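Local coordinates for protein PfVFT1 (Plasmodium falciparum, PDB 5JKQ) that probably binds a small solute in the cleft between the two lobes of its Venus flytrap domain, at residues A[14-19]-A[70-75]; A[78-83]-A[109-114]; A[133-138]-A[142-147]; A[150-155]-A[211-216]. The protein carries 3 engineered substitutions. All blocks are in the same frame, centred on the assembly; numbering follows the deposited sequence.

Contact 1 (A[14-19]-A[70-75])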
loop_
_atom_site.group_PDB
_atom_site.type_symbol
_atom_site.label_atom_id
_atom_site.label_comp_id
_atom_site.label_asym_id
_atom_site.label_seq_id
_atom_site.Cartn_x
_atom_site.Cartn_y
_atom_site.Cartn_z
ATOM N N LYS A 14 -3.267 -7.284 18.401
ATOM C CA LYS A 14 -3.357 -5.878 18.783
ATOM C C LYS A 14 -1.989 -5.289 19.110
ATOM O O LYS A 14 -1.610 -4.246 18.576
ATOM C CB LYS A 14 -4.288 -5.698 19.981
ATOM C CG LYS A 14 -4.725 -4.252 20.192
ATOM C CD LYS A 14 -4.685 -3.867 21.656
ATOM C CE LYS A 14 -5.123 -2.433 21.886
ATOM N NZ LYS A 14 -4.222 -1.446 21.224
ATOM N N ARG A 15 -1.250 -5.957 19.989
ATOM C CA ARG A 15 0.065 -5.476 20.391
ATOM C C ARG A 15 1.053 -5.550 19.226
ATOM O O ARG A 15 1.951 -4.717 19.114
ATOM C CB ARG A 15 0.583 -6.280 21.583
ATOM C CG ARG A 15 1.817 -5.690 22.241
ATOM C CD ARG A 15 2.006 -6.256 23.638
ATOM N NE ARG A 15 2.159 -7.713 23.627
ATOM C CZ ARG A 15 3.228 -8.376 24.064
ATOM N NH1 ARG A 15 4.279 -7.736 24.570
ATOM N NH2 ARG A 15 3.244 -9.701 24.001
ATOM N N LEU A 16 0.877 -6.546 18.363
ATOM C CA LEU A 16 1.696 -6.671 17.162
ATOM C C LEU A 16 1.482 -5.466 16.246
ATOM O O LEU A 16 2.434 -4.928 15.685
ATOM C CB LEU A 16 1.368 -7.973 16.423
ATOM C CG LEU A 16 1.894 -8.134 14.992
ATOM C CD1 LEU A 16 3.417 -8.075 14.950
ATOM C CD2 LEU A 16 1.386 -9.437 14.385
ATOM N N ILE A 17 0.229 -5.043 16.109
ATOM C CA ILE A 17 -0.108 -3.896 15.273
ATOM C C ILE A 17 0.439 -2.605 15.877
ATOM O O ILE A 17 0.914 -1.728 15.157
ATOM C CB ILE A 17 -1.640 -3.776 15.084
ATOM C CG1 ILE A 17 -2.157 -4.950 14.257
ATOM C CG2 ILE A 17 -2.020 -2.470 14.378
ATOM C CD1 ILE A 17 -3.633 -5.208 14.420
ATOM N N ASP A 18 0.374 -2.494 17.200
ATOM C CA ASP A 18 0.793 -1.275 17.881
ATOM C C ASP A 18 2.307 -1.078 17.826
ATOM O O ASP A 18 2.781 0.015 17.519
ATOM C CB ASP A 18 0.324 -1.288 19.337
ATOM C CG ASP A 18 -1.188 -1.270 19.461
ATOM O OD1 ASP A 18 -1.859 -0.755 18.541
ATOM O OD2 ASP A 18 -1.706 -1.767 20.482
ATOM N N ILE A 19 3.065 -2.127 18.128
ATOM C CA ILE A 19 4.517 -2.025 18.085
ATOM C C ILE A 19 4.968 -1.832 16.640
ATOM O O ILE A 19 5.976 -1.182 16.372
ATOM C CB ILE A 19 5.197 -3.266 18.706
ATOM C CG1 ILE A 19 6.659 -2.956 19.036
ATOM C CG2 ILE A 19 5.075 -4.490 17.790
ATOM C CD1 ILE A 19 7.255 -3.877 20.079
ATOM N N SER A 70 3.918 -12.373 21.507
ATOM C CA SER A 70 4.622 -13.242 22.446
ATOM C C SER A 70 5.167 -14.488 21.751
ATOM O O SER A 70 6.220 -15.003 22.128
ATOM C CB SER A 70 3.702 -13.641 23.597
ATOM O OG SER A 70 3.534 -12.567 24.505
ATOM N N GLU A 71 4.451 -14.972 20.740
ATOM C CA GLU A 71 4.925 -16.106 19.954
ATOM C C GLU A 71 6.152 -15.698 19.143
ATOM O O GLU A 71 7.151 -16.418 19.099
ATOM C CB GLU A 71 3.825 -16.622 19.022
ATOM C CG GLU A 71 2.564 -17.082 19.740
ATOM C CD GLU A 71 1.490 -17.563 18.782
ATOM O OE1 GLU A 71 1.771 -17.665 17.569
ATOM O OE2 GLU A 71 0.363 -17.839 19.243
ATOM N N ILE A 72 6.062 -14.535 18.507
ATOM C CA ILE A 72 7.163 -13.990 17.720
ATOM C C ILE A 72 8.399 -13.805 18.596
ATOM O O ILE A 72 9.515 -14.116 18.182
ATOM C CB ILE A 72 6.765 -12.643 17.070
ATOM C CG1 ILE A 72 5.689 -12.876 16.011
ATOM C CG2 ILE A 72 7.968 -11.949 16.423
ATOM C CD1 ILE A 72 4.897 -11.635 15.663
ATOM N N ILE A 73 8.186 -13.310 19.812
ATOM C CA ILE A 73 9.279 -13.028 20.738
ATOM C C ILE A 73 9.997 -14.305 21.167
ATOM O O ILE A 73 11.227 -14.351 21.198
ATOM C CB ILE A 73 8.765 -12.276 21.990
ATOM C CG1 ILE A 73 8.357 -10.855 21.607
ATOM C CG2 ILE A 73 9.837 -12.203 23.084
ATOM C CD1 ILE A 73 7.550 -10.132 22.666
ATOM N N LYS A 74 9.231 -15.341 21.497
ATOM C CA LYS A 74 9.809 -16.587 21.989
ATOM C C LYS A 74 10.629 -17.299 20.915
ATOM O O LYS A 74 11.671 -17.885 21.209
ATOM C CB LYS A 74 8.709 -17.509 22.511
ATOM C CG LYS A 74 8.191 -17.110 23.885
ATOM C CD LYS A 74 6.897 -17.828 24.237
ATOM C CE LYS A 74 6.463 -17.518 25.662
ATOM N NZ LYS A 74 4.994 -17.680 25.858
ATOM N N LYS A 75 10.163 -17.238 19.671
ATOM C CA LYS A 75 10.856 -17.886 18.561
ATOM C C LYS A 75 11.872 -16.963 17.888
ATOM O O LYS A 75 12.653 -17.412 17.049
ATOM C CB LYS A 75 9.845 -18.380 17.525
ATOM C CG LYS A 75 9.282 -19.765 17.818
ATOM C CD LYS A 75 7.762 -19.775 17.804
ATOM C CE LYS A 75 7.202 -19.462 16.421
ATOM N NZ LYS A 75 5.711 -19.427 16.419
#
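Leu16 and Ile72 meet through their methyl ends, CD1 of Leu16 lying 3.9 Å from CD1 of Ile72, and the two side chains cross at about a right angle. Leu16 brings its CG anti to the backbone N (chi1 167°), which carries the branch out beside the helix to the isoleucine. A second, polar point lies next to this apolar one: NH2 of Arg15 is 2.9 Å from OG of Ser70, with the hydroxyl at the edge of the guanidinium and near its plane. Ile73 adds a marginal approach, its CD1 4.5 Å from NH1 of Arg15.

The firmer grip on these polar groups comes from the next shell. NE of Arg15 forms a salt bridge with Asp67, and NH1 donates to the carbonyls of Asn60 and Lys62. The bend in the arginine chain at chi3 (60°) turns the guanidinium into this group of acceptors. Ser70 OG is hydrogen-bonded to the carbonyl of Ile65 and to Asp67, so the same aspartate serves residues on both sides of the contact.

With the axes of the short segments 11.1 Å apart and their directions 73° from each other, the segments touch through side chains, the arginine reaching across to the short serine. This is a steep, widely spaced helix-helix crossing with an arginine tied to loop carbonyls and to Asp67, on the helical flank of one alpha/beta lobe of the Venus flytrap.

Contact 2 (A[78-83]-A[109-114])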
loop_
_atom_site.group_PDB
_atom_site.type_symbol
_atom_site.label_atom_id
_atom_site.label_comp_id
_atom_site.label_asym_id
_atom_site.label_seq_id
_atom_site.Cartn_x
_atom_site.Cartn_y
_atom_site.Cartn_z
ATOM N N VAL A 78 9.322 -13.812 12.855
ATOM C CA VAL A 78 8.008 -13.425 12.357
ATOM C C VAL A 78 7.832 -13.960 10.937
ATOM O O VAL A 78 8.763 -13.925 10.132
ATOM C CB VAL A 78 7.815 -11.890 12.375
ATOM C CG1 VAL A 78 8.906 -11.191 11.567
ATOM C CG2 VAL A 78 6.424 -11.514 11.864
ATOM N N LYS A 79 6.635 -14.466 10.648
ATOM C CA LYS A 79 6.310 -14.989 9.326
ATOM C C LYS A 79 5.468 -13.985 8.544
ATOM O O LYS A 79 4.359 -13.643 8.957
ATOM C CB LYS A 79 5.560 -16.316 9.440
ATOM C CG LYS A 79 6.265 -17.371 10.276
ATOM C CD LYS A 79 5.437 -18.645 10.334
ATOM C CE LYS A 79 5.849 -19.542 11.489
ATOM N NZ LYS A 79 4.690 -20.324 12.007
ATOM N N ILE A 80 6.003 -13.519 7.416
ATOM C CA ILE A 80 5.316 -12.547 6.572
ATOM C C ILE A 80 4.848 -13.219 5.287
ATOM O O ILE A 80 5.549 -14.058 4.720
ATOM C CB ILE A 80 6.225 -11.333 6.235
ATOM C CG1 ILE A 80 6.395 -10.431 7.460
ATOM C CG2 ILE A 80 5.633 -10.480 5.115
ATOM C CD1 ILE A 80 7.347 -10.948 8.495
ATOM N N GLY A 81 3.656 -12.838 4.838
ATOM C CA GLY A 81 3.079 -13.378 3.622
ATOM C C GLY A 81 3.118 -12.382 2.479
ATOM O O GLY A 81 2.854 -11.194 2.667
ATOM N N ALA A 82 3.451 -12.874 1.290
ATOM C CA ALA A 82 3.446 -12.054 0.085
ATOM C C ALA A 82 3.018 -12.895 -1.113
ATOM O O ALA A 82 3.107 -14.120 -1.079
ATOM C CB ALA A 82 4.817 -11.447 -0.149
ATOM N N LEU A 83 2.543 -12.234 -2.166
ATOM C CA LEU A 83 2.148 -12.928 -3.388
ATOM C C LEU A 83 3.373 -13.529 -4.072
ATOM O O LEU A 83 4.418 -12.883 -4.160
ATOM C CB LEU A 83 1.426 -11.972 -4.341
ATOM C CG LEU A 83 0.121 -11.354 -3.834
ATOM C CD1 LEU A 83 -0.303 -10.206 -4.733
ATOM C CD2 LEU A 83 -0.985 -12.398 -3.753
ATOM N N ILE A 109 13.572 -2.979 7.919
ATOM C CA ILE A 109 13.913 -1.908 8.849
ATOM C C ILE A 109 12.838 -1.749 9.928
ATOM O O ILE A 109 13.134 -1.318 11.042
ATOM C CB ILE A 109 14.126 -0.559 8.125
ATOM C CG1 ILE A 109 12.877 -0.159 7.333
ATOM C CG2 ILE A 109 15.352 -0.647 7.220
ATOM C CD1 ILE A 109 12.936 1.237 6.756
ATOM N N ILE A 110 11.598 -2.105 9.607
ATOM C CA ILE A 110 10.526 -2.046 10.596
ATOM C C ILE A 110 10.818 -3.041 11.712
ATOM O O ILE A 110 10.710 -2.704 12.890
ATOM C CB ILE A 110 9.142 -2.329 9.965
ATOM C CG1 ILE A 110 8.659 -1.087 9.213
ATOM C CG2 ILE A 110 8.102 -2.711 11.035
ATOM C CD1 ILE A 110 7.398 -1.302 8.390
ATOM N N TRP A 111 11.207 -4.257 11.337
ATOM C CA TRP A 111 11.462 -5.309 12.315
ATOM C C TRP A 111 12.853 -5.201 12.933
ATOM O O TRP A 111 13.086 -5.711 14.028
ATOM C CB TRP A 111 11.264 -6.684 11.676
ATOM C CG TRP A 111 9.818 -7.062 11.639
ATOM C CD1 TRP A 111 8.991 -7.045 10.555
ATOM C CD2 TRP A 111 9.018 -7.481 12.749
ATOM N NE1 TRP A 111 7.725 -7.439 10.920
ATOM C CE2 TRP A 111 7.717 -7.713 12.262
ATOM C CE3 TRP A 111 9.277 -7.690 14.107
ATOM C CZ2 TRP A 111 6.678 -8.142 13.086
ATOM C CZ3 TRP A 111 8.244 -8.117 14.923
ATOM C CH2 TRP A 111 6.961 -8.338 14.409
ATOM N N GLU A 112 13.771 -4.534 12.240
ATOM C CA GLU A 112 15.057 -4.192 12.838
ATOM C C GLU A 112 14.829 -3.207 13.978
ATOM O O GLU A 112 15.442 -3.314 15.041
ATOM C CB GLU A 112 16.008 -3.598 11.796
ATOM C CG GLU A 112 16.650 -4.636 10.883
ATOM C CD GLU A 112 17.340 -4.024 9.674
ATOM O OE1 GLU A 112 17.461 -2.782 9.611
ATOM O OE2 GLU A 112 17.762 -4.792 8.782
ATOM N N THR A 113 13.930 -2.255 13.745
ATOM C CA THR A 113 13.574 -1.256 14.744
ATOM C C THR A 113 12.840 -1.911 15.912
ATOM O O THR A 113 13.102 -1.600 17.075
ATOM C CB THR A 113 12.690 -0.146 14.132
ATOM O OG1 THR A 113 13.372 0.456 13.024
ATOM C CG2 THR A 113 12.364 0.926 15.161
ATOM N N ILE A 114 11.925 -2.821 15.595
ATOM C CA ILE A 114 11.185 -3.551 16.616
ATOM C C ILE A 114 12.145 -4.397 17.447
ATOM O O ILE A 114 12.028 -4.463 18.673
ATOM C CB ILE A 114 10.092 -4.449 15.985
ATOM C CG1 ILE A 114 8.965 -3.578 15.429
ATOM C CG2 ILE A 114 9.511 -5.430 17.008
ATOM C CD1 ILE A 114 8.060 -4.287 14.442
#
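Val78 and Trp111 mark the point where strand 78-83 comes nearest to helix 109-114, their CA atoms 8.8 Å apart. No hydrogen bond joins the two backbones, and further along the strand, from Gly81 onward, the helix segment is no longer touched. The contact is therefore confined to the first three residues of the strand segment, where Val78 and Ile80 point to the helix, and side chains make all of it.

Val78 and Trp111 approach from opposite directions. CG1 of Val78 stands over one face of the indole, 3.9 Å from the centroid of the five-membered ring and 14° off its normal, a well-centred CH-pi contact. The other branch, CG2, reaches CZ2 of the six-membered ring at 3.6 Å. Both methyls thus rest on the indole because CG1 takes the crowded position between backbone N and carbonyl carbon (chi1 57°). The opposite face is covered from within the helix by CD1 of Ile114, offset toward the rim. Ile80 extends the apolar patch, its CD1 4.3 Å from NE1 of Trp111. That indole N-H is buried here and has no partner in the model, so no hydrogen bond of the N-H helps to position the ring.

Strand 126-132 pairs in parallel with 77-83, and Ile127 also touches Trp111. Strand 77-83, helix 102-118 and strand 126-132 accordingly form a beta-alpha-beta crossover, the helix packed on the sheet of an alpha/beta lobe.

Contact 3 (A[133-138]-A[142-147]). With SO4 (sulfate ion), chain E.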
loop_
_atom_site.group_PDB
_atom_site.type_symbol
_atom_site.label_atom_id
_atom_site.label_comp_id
_atom_site.label_asym_id
_atom_site.label_seq_id
_atom_site.Cartn_x
_atom_site.Cartn_y
_atom_site.Cartn_z
ATOM N N ASP A 133 -0.553 -17.751 -3.236
ATOM C CA ASP A 133 -1.393 -17.163 -4.274
ATOM C C ASP A 133 -2.433 -16.254 -3.627
ATOM O O ASP A 133 -2.635 -15.120 -4.064
ATOM C CB ASP A 133 -2.073 -18.250 -5.111
ATOM C CG ASP A 133 -1.119 -18.926 -6.083
ATOM O OD1 ASP A 133 -0.276 -18.224 -6.681
ATOM O OD2 ASP A 133 -1.212 -20.160 -6.249
ATOM N N ASN A 134 -3.087 -16.764 -2.587
ATOM C CA ASN A 134 -3.985 -15.966 -1.757
ATOM C C ASN A 134 -3.384 -15.812 -0.362
ATOM O O ASN A 134 -3.439 -16.732 0.457
ATOM C CB ASN A 134 -5.374 -16.612 -1.680
ATOM C CG ASN A 134 -6.405 -15.721 -0.997
ATOM O OD1 ASN A 134 -6.110 -15.043 -0.012
ATOM N ND2 ASN A 134 -7.624 -15.724 -1.522
ATOM N N VAL A 135 -2.809 -14.644 -0.099
ATOM C CA VAL A 135 -2.131 -14.393 1.165
ATOM C C VAL A 135 -3.143 -14.215 2.293
ATOM O O VAL A 135 -2.867 -14.562 3.441
ATOM C CB VAL A 135 -1.225 -13.143 1.081
ATOM C CG1 VAL A 135 -0.439 -12.951 2.372
ATOM C CG2 VAL A 135 -0.269 -13.261 -0.095
ATOM N N PHE A 136 -4.318 -13.687 1.963
ATOM C CA PHE A 136 -5.338 -13.419 2.971
ATOM C C PHE A 136 -5.922 -14.710 3.549
ATOM O O PHE A 136 -6.405 -14.725 4.682
ATOM C CB PHE A 136 -6.453 -12.551 2.381
ATOM C CG PHE A 136 -5.993 -11.185 1.950
ATOM C CD1 PHE A 136 -5.450 -10.302 2.868
ATOM C CD2 PHE A 136 -6.107 -10.785 0.629
ATOM C CE1 PHE A 136 -5.023 -9.047 2.477
ATOM C CE2 PHE A 136 -5.685 -9.528 0.233
ATOM C CZ PHE A 136 -5.143 -8.659 1.157
ATOM N N VAL A 137 -5.878 -15.787 2.771
ATOM C CA VAL A 137 -6.309 -17.096 3.252
ATOM C C VAL A 137 -5.288 -17.624 4.254
ATOM O O VAL A 137 -5.650 -18.097 5.332
ATOM C CB VAL A 137 -6.491 -18.099 2.081
ATOM C CG1 VAL A 137 -6.301 -19.550 2.535
ATOM C CG2 VAL A 137 -7.858 -17.918 1.447
ATOM N N ALA A 138 -4.013 -17.529 3.891
ATOM C CA ALA A 138 -2.929 -17.969 4.760
ATOM C C ALA A 138 -2.944 -17.186 6.066
ATOM O O ALA A 138 -2.644 -17.727 7.132
ATOM C CB ALA A 138 -1.592 -17.809 4.060
ATOM N N LYS A 142 -3.622 -18.577 9.919
ATOM C CA LYS A 142 -2.493 -18.462 10.842
ATOM C C LYS A 142 -1.224 -19.136 10.321
ATOM O O LYS A 142 -0.384 -19.579 11.105
ATOM C CB LYS A 142 -2.854 -19.053 12.210
ATOM C CG LYS A 142 -4.161 -18.542 12.792
ATOM C CD LYS A 142 -4.216 -18.750 14.302
ATOM C CE LYS A 142 -4.212 -20.225 14.684
ATOM N NZ LYS A 142 -3.985 -20.419 16.144
ATOM N N ASP A 143 -1.086 -19.218 9.001
ATOM C CA ASP A 143 0.169 -19.657 8.397
ATOM C C ASP A 143 1.202 -18.537 8.481
ATOM O O ASP A 143 2.407 -18.781 8.419
ATOM C CB ASP A 143 -0.041 -20.071 6.939
ATOM C CG ASP A 143 -0.910 -21.305 6.801
ATOM O OD1 ASP A 143 -0.733 -22.251 7.598
ATOM O OD2 ASP A 143 -1.773 -21.328 5.897
ATOM N N ILE A 144 0.713 -17.309 8.629
ATOM C CA ILE A 144 1.565 -16.131 8.723
ATOM C C ILE A 144 1.050 -15.196 9.810
ATOM O O ILE A 144 -0.132 -15.224 10.154
ATOM C CB ILE A 144 1.629 -15.371 7.379
ATOM C CG1 ILE A 144 0.211 -15.145 6.839
ATOM C CG2 ILE A 144 2.478 -16.146 6.382
ATOM C CD1 ILE A 144 0.138 -14.321 5.567
ATOM N N HIS A 145 1.945 -14.380 10.356
ATOM C CA HIS A 145 1.564 -13.362 11.327
ATOM C C HIS A 145 1.133 -12.081 10.615
ATOM O O HIS A 145 0.358 -11.289 11.155
ATOM C CB HIS A 145 2.728 -13.064 12.275
ATOM C CG HIS A 145 3.262 -14.273 12.977
ATOM N ND1 HIS A 145 4.610 -14.551 13.056
ATOM C CD2 HIS A 145 2.632 -15.272 13.640
ATOM C CE1 HIS A 145 4.787 -15.672 13.731
ATOM N NE2 HIS A 145 3.603 -16.129 14.098
HETATM N N MSE A 146 1.629 -11.903 9.392
HETATM C CA MSE A 146 1.494 -10.645 8.665
HETATM C C MSE A 146 1.494 -10.809 7.161
HETATM O O MSE A 146 2.112 -11.729 6.629
HETATM C CB MSE A 146 2.649 -9.714 9.004
HETATM C CG MSE A 146 2.497 -8.896 10.237
HETATM SE SE MSE A 146 4.080 -7.783 10.381
HETATM C CE MSE A 146 3.468 -6.269 9.321
ATOM N N THR A 147 0.843 -9.874 6.480
ATOM C CA THR A 147 1.057 -9.685 5.055
ATOM C C THR A 147 2.195 -8.687 4.884
ATOM O O THR A 147 2.557 -7.983 5.828
ATOM C CB THR A 147 -0.197 -9.160 4.335
ATOM O OG1 THR A 147 -0.458 -7.812 4.748
ATOM C CG2 THR A 147 -1.405 -10.036 4.638
HETATM S S SO4 E . -1.839 -20.755 -2.082
HETATM O O1 SO4 E . -2.500 -19.526 -1.650
HETATM O O2 SO4 E . -1.511 -21.575 -0.919
HETATM O O3 SO4 E . -0.607 -20.433 -2.799
HETATM O O4 SO4 E . -2.737 -21.495 -2.964
#
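Ile144 reaches back from the second segment to touch both Val135 and Ala138. From CB the side chain sends CG1 between the backbone N and the carbonyl carbon (chi1 50°), which aims it at the helix; CG1 lies 3.8 Å from the carbonyl carbon of Ala138. The terminal CD1 goes further, resting 3.5 Å from CG1 of Val135 and 4.2 Å from CB of Ala138, and the isoleucine and valine side chains cross at about a right angle. CG1 of Val135 is shared, since CG2 of Thr147 also meets it, at 3.8 Å. The hydroxyl of that threonine is engaged elsewhere, hydrogen-bonded to the backbone N of Tyr279.

A backbone hydrogen bond joins the same two segments: Asp143 N donates to Ala138 O at 2.9 Å (angle 148°), and Lys142, with positive phi (63°), makes the reversal a Schellman motif that ends the helix. At the other end Asn134 is the N-cap: its OD1 accepts from Val137 N, with the donor above the amide plane. Just before it, a sulfate ion, probably from the crystallisation liquor, accepts from Asp133 N through O3 at 2.7 Å and from Asn134 N through O1 at 3.0 Å.

Strands 126-132 and 146-147 lie at the two edges of the parallel sheet, outside strand 77-83. The short capped helix is thus the connector of a beta-alpha-beta crossover that skips one strand in this lobe.

Contact 4 (A[150-155]-A[211-216])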
loop_
_atom_site.group_PDB
_atom_site.type_symbol
_atom_site.label_atom_id
_atom_site.label_comp_id
_atom_site.label_asym_id
_atom_site.label_seq_id
_atom_site.Cartn_x
_atom_site.Cartn_y
_atom_site.Cartn_z
ATOM N N TYR A 150 3.079 -3.881 1.106
ATOM C CA TYR A 150 2.785 -3.290 -0.200
ATOM C C TYR A 150 1.317 -3.414 -0.587
ATOM O O TYR A 150 0.853 -2.712 -1.483
ATOM C CB TYR A 150 3.670 -3.908 -1.297
ATOM C CG TYR A 150 3.463 -5.383 -1.593
ATOM C CD1 TYR A 150 2.286 -5.848 -2.171
ATOM C CD2 TYR A 150 4.473 -6.304 -1.342
ATOM C CE1 TYR A 150 2.109 -7.189 -2.454
ATOM C CE2 TYR A 150 4.305 -7.645 -1.625
ATOM C CZ TYR A 150 3.123 -8.082 -2.181
ATOM O OH TYR A 150 2.951 -9.416 -2.465
ATOM N N PHE A 151 0.590 -4.298 0.087
ATOM C CA PHE A 151 -0.807 -4.550 -0.250
ATOM C C PHE A 151 -1.641 -3.279 -0.179
ATOM O O PHE A 151 -1.446 -2.445 0.703
ATOM C CB PHE A 151 -1.395 -5.615 0.674
ATOM C CG PHE A 151 -0.932 -7.003 0.353
ATOM C CD1 PHE A 151 -1.592 -7.762 -0.598
ATOM C CD2 PHE A 151 0.172 -7.543 0.988
ATOM C CE1 PHE A 151 -1.163 -9.036 -0.902
ATOM C CE2 PHE A 151 0.605 -8.817 0.686
ATOM C CZ PHE A 151 -0.063 -9.564 -0.259
ATOM N N LEU A 152 -2.563 -3.137 -1.126
ATOM C CA LEU A 152 -3.418 -1.959 -1.195
ATOM C C LEU A 152 -4.307 -1.845 0.036
ATOM O O LEU A 152 -4.722 -2.850 0.615
ATOM C CB LEU A 152 -4.282 -2.000 -2.457
ATOM C CG LEU A 152 -3.538 -2.076 -3.792
ATOM C CD1 LEU A 152 -4.531 -2.117 -4.940
ATOM C CD2 LEU A 152 -2.578 -0.907 -3.960
ATOM N N SER A 153 -4.599 -0.609 0.424
ATOM C CA SER A 153 -5.476 -0.342 1.556
ATOM C C SER A 153 -6.933 -0.638 1.208
ATOM O O SER A 153 -7.790 -0.683 2.089
ATOM C CB SER A 153 -5.326 1.114 2.005
ATOM O OG SER A 153 -3.995 1.383 2.414
ATOM N N ASN A 154 -7.200 -0.842 -0.080
ATOM C CA ASN A 154 -8.551 -1.091 -0.573
ATOM C C ASN A 154 -8.709 -2.526 -1.081
ATOM O O ASN A 154 -9.595 -2.818 -1.885
ATOM C CB ASN A 154 -8.884 -0.091 -1.685
ATOM C CG ASN A 154 -10.374 0.006 -1.970
ATOM O OD1 ASN A 154 -11.205 -0.355 -1.136
ATOM N ND2 ASN A 154 -10.716 0.499 -3.155
ATOM N N SER A 155 -7.853 -3.424 -0.597
ATOM C CA SER A 155 -7.817 -4.799 -1.094
ATOM C C SER A 155 -9.069 -5.587 -0.729
ATOM O O SER A 155 -9.653 -5.391 0.336
ATOM C CB SER A 155 -6.588 -5.531 -0.552
ATOM O OG SER A 155 -5.389 -4.885 -0.938
ATOM N N THR A 211 -4.049 0.796 -14.128
ATOM C CA THR A 211 -4.409 -0.183 -13.109
ATOM C C THR A 211 -5.809 0.097 -12.581
ATOM O O THR A 211 -6.353 1.183 -12.785
ATOM C CB THR A 211 -3.422 -0.169 -11.925
ATOM O OG1 THR A 211 -3.604 1.029 -11.160
ATOM C CG2 THR A 211 -1.980 -0.253 -12.412
ATOM N N GLU A 212 -6.386 -0.885 -11.897
ATOM C CA GLU A 212 -7.691 -0.716 -11.272
ATOM C C GLU A 212 -7.626 0.349 -10.181
ATOM O O GLU A 212 -8.565 1.126 -10.001
ATOM C CB GLU A 212 -8.180 -2.044 -10.688
ATOM C CG GLU A 212 -9.583 -1.985 -10.102
ATOM C CD GLU A 212 -10.071 -3.340 -9.616
ATOM O OE1 GLU A 212 -9.227 -4.229 -9.379
ATOM O OE2 GLU A 212 -11.298 -3.514 -9.474
ATOM N N ALA A 213 -6.509 0.383 -9.461
ATOM C CA ALA A 213 -6.330 1.328 -8.366
ATOM C C ALA A 213 -6.318 2.769 -8.870
ATOM O O ALA A 213 -6.766 3.676 -8.171
ATOM C CB ALA A 213 -5.047 1.025 -7.611
ATOM N N ASN A 214 -5.798 2.977 -10.079
ATOM C CA ASN A 214 -5.792 4.306 -10.685
ATOM C C ASN A 214 -7.213 4.825 -10.882
ATOM O O ASN A 214 -7.531 5.951 -10.496
ATOM C CB ASN A 214 -5.061 4.299 -12.034
ATOM C CG ASN A 214 -3.545 4.198 -11.899
ATOM O OD1 ASN A 214 -2.899 3.477 -12.660
ATOM N ND2 ASN A 214 -2.970 4.928 -10.946
ATOM N N CYS A 215 -8.064 4.004 -11.491
ATOM C CA CYS A 215 -9.450 4.384 -11.736
ATOM C C CYS A 215 -10.236 4.540 -10.437
ATOM O O CYS A 215 -11.127 5.387 -10.345
ATOM C CB CYS A 215 -10.137 3.356 -12.638
ATOM S SG CYS A 215 -9.923 3.673 -14.405
ATOM N N ASN A 216 -9.906 3.731 -9.437
ATOM C CA ASN A 216 -10.595 3.792 -8.153
ATOM C C ASN A 216 -10.373 5.123 -7.442
ATOM O O ASN A 216 -11.289 5.661 -6.822
ATOM C CB ASN A 216 -10.142 2.641 -7.250
ATOM C CG ASN A 216 -11.045 1.423 -7.357
ATOM O OD1 ASN A 216 -12.268 1.544 -7.431
ATOM N ND2 ASN A 216 -10.443 0.239 -7.363
#
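Leu152 and Asn154 are the two residues through which 150-155 meets 211-216, the start of helix 212-222, in a bi-lobed Venus flytrap fold where the loop comes after strand 146-147 of the parallel sheet and the helix lies in the region of the mixed sheet. The junction is slight: 95 Å² is buried in all, and the nearest CA atoms, those of Leu152 and Ala213, are 8.4 Å apart.

Along the loop, Tyr150 comes first and makes no contact with 211-216; its CE1 lies over the face of the neighbouring Phe151 ring, 3.7 Å above the plane, and its backbone O accepts from His276. Leu152 then turns to the helix. Its CG is anti to the carbonyl carbon (chi1 -58°), and from there CD1 comes to 4.2 Å from CB of Ala213. The same side chain also leans on Thr274 and His276 of strand 265-281.

Leu152 opens a type I beta turn that runs to Ser155. The turn is tightened by Ser155 OG, which donates to Leu152 O at 2.6 Å, while the backbone bond from Ser155 N to the same oxygen is weak. Leu152 O is also hydrogen-bonded to Tyr279 OH. Asn154, at the third position of the turn, is exposed and faces Asn216.

Opposite, Thr211 is the N-cap of the helix and forms a capping box with Asn214: Asn214 N donates to Thr211 OG1, and the return bond from Thr211 N is weak. Cys215 joins the helix to Cys209 by a disulfide. The polar approach is loose, without a hydrogen bond between the segments: ND2 of Asn154 lies 4.2 Å from ND2 of Asn216.

How the contacts relate
Contacts 1, 2 and 3 belong to one lobe and touch one another directly. Contacts 1 and 2 have centres 11 Å apart; CD1 of Leu16 lies 3.6 Å from CH2 of Trp111. Contact 3 meets contact 1 where CG1 of Ile72 lies 3.6 Å from ND1 of His145, and adjoins contact 2 through neighbouring strands, Gly81 N being 2.6 Å from Met146 O, a probable hydrogen bond. Contact 4 starts at the same core: Tyr150 OH is 2.9 Å from Leu83 N, also a probable hydrogen bond. Its centre is about 28 Å from that of contact 1, toward the other lobe. The sulfate of contact 3, probably from the crystallisation liquor, is no evidence for the solute site.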